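PDB 4MYY: CurG, CurH fusion protein from Moorea producens 3L, which joins the class 2 docking domains of curacin A polyketide synthase modules CurG and CurH, whose pairing links one module to the next. Local coordinates for the interface of chains A and B. Numbering follows the deposited sequence. Chains: chain A/B, CurG, CurH fusion protein.

The interface of chains A and B. Residues chain A 27, 72, 75-76; chain B 71-72, 75-76.
Rotation about chi1 splits the two A:Leu72/B:Leu72 twins: A:Leu72 carries CG anti to its backbone N (chi1 -171°), whereas B:Leu72 carries it beside N (chi1 -67°) and pushes methyl CD2 against the neighbouring backbone, 3.5 Å from CA of A:Leu72. A:Leu75 and B:Leu75 share one rotamer, with CG anti to the carbonyl carbon, so both point into the seam between the two copies of helix 64-82, in the CurH N-terminal docking domain part of each engineered fusion chain. These helices run alongside each other about the two-fold of the deposited two-chain assembly, and their leucine packing probably holds the expected docking dimer together. A:Leu75 crosses B:Leu72 at about a right angle, its CD1 3.9 Å from CD2 of B:Leu72 and also resting 3.7 Å from the carbonyl O of B:Leu72. B:Leu75 in turn lies across A:Leu72, and CB of B:Ala71 closes in on the same leucine at 3.9 Å from its CD1. At the methyl end of B:Leu75, beside A:Leu72 on the same helix, sits A:Glu76, whose chain bends at chi2 (-82°) so that its CG and carboxylate lie across the two methyls; CG comes to 3.5 Å from CD1 of B:Leu75. An alanine here removes CG and the carboxylate, and would probably leave that leucine less firmly packed. Its twin B:Glu76 turns CG anti to its backbone N, stays extended beyond it and leaves the leucines for A:Ile27 on helix 17-33, in the CurG part. Because the fusion is engineered, the structure alone does not show that this contact occurs between the native proteins. Here the two side chains meet tip to tip, carboxylate against hydrocarbon: A:Ile27, with CG1 beside its backbone N, sets CD1 3.8 Å from carboxylate oxygen OE1 of B:Glu76, while its CG1 stands 3.9 Å from OE2 of B:Glu76.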
# COMPACT_ATOMS: atom_id res chain seq x y z
N ILE A 27 -1.63 9.69 1.98
CA ILE A 27 -1.14 8.53 2.74
C ILE A 27 0.40 8.53 2.80
O ILE A 27 0.99 8.29 3.85
CB ILE A 27 -1.68 7.19 2.16
CG1 ILE A 27 -3.20 7.14 2.39
CG2 ILE A 27 -0.99 6.01 2.83
CD1 ILE A 27 -3.96 6.06 1.62
N LEU A 72 3.51 1.97 -0.39
CA LEU A 72 3.18 0.55 -0.10
C LEU A 72 4.33 -0.15 0.59
O LEU A 72 4.12 -0.85 1.58
CB LEU A 72 2.79 -0.18 -1.39
CG LEU A 72 2.20 -1.61 -1.30
CD1 LEU A 72 1.03 -1.65 -0.35
CD2 LEU A 72 1.76 -2.08 -2.69
N LEU A 75 4.41 1.31 4.20
CA LEU A 75 3.33 0.75 5.04
C LEU A 75 3.58 -0.71 5.41
O LEU A 75 3.39 -1.11 6.57
CB LEU A 75 1.98 0.87 4.31
CG LEU A 75 1.46 2.29 4.24
CD1 LEU A 75 0.21 2.22 3.36
CD2 LEU A 75 1.10 2.81 5.61
N GLU A 76 4.04 -1.51 4.43
CA GLU A 76 4.37 -2.91 4.73
C GLU A 76 5.49 -3.04 5.73
O GLU A 76 5.43 -3.92 6.60
CB GLU A 76 4.75 -3.68 3.47
CG GLU A 76 3.55 -3.99 2.59
CD GLU A 76 2.77 -5.21 3.05
OE1 GLU A 76 2.68 -5.48 4.27
OE2 GLU A 76 2.24 -5.93 2.17
N ALA B 71 -4.55 -1.28 -2.45
CA ALA B 71 -3.54 -1.87 -1.57
C ALA B 71 -3.19 -0.93 -0.43
O ALA B 71 -3.08 -1.38 0.71
CB ALA B 71 -2.27 -2.20 -2.35
N LEU B 72 -2.99 0.36 -0.73
CA LEU B 72 -2.54 1.32 0.30
C LEU B 72 -3.62 1.49 1.32
O LEU B 72 -3.35 1.48 2.51
CB LEU B 72 -2.24 2.69 -0.28
CG LEU B 72 -1.09 2.85 -1.23
CD1 LEU B 72 -0.99 4.33 -1.59
CD2 LEU B 72 0.18 2.39 -0.53
N LEU B 75 -3.79 -1.60 3.61
CA LEU B 75 -2.71 -1.66 4.61
C LEU B 75 -2.82 -0.57 5.68
O LEU B 75 -2.46 -0.77 6.84
CB LEU B 75 -1.35 -1.57 3.93
CG LEU B 75 -0.97 -2.76 3.03
CD1 LEU B 75 0.43 -2.44 2.59
CD2 LEU B 75 -1.03 -4.12 3.70
N GLU B 76 -3.31 0.61 5.28
CA GLU B 76 -3.54 1.68 6.26
C GLU B 76 -4.55 1.24 7.30
O GLU B 76 -4.37 1.42 8.54
CB GLU B 76 -3.99 2.98 5.53
CG GLU B 76 -4.14 4.16 6.47
CD GLU B 76 -4.70 5.40 5.77
OE1 GLU B 76 -5.62 5.27 4.93
OE2 GLU B 76 -4.22 6.52 6.08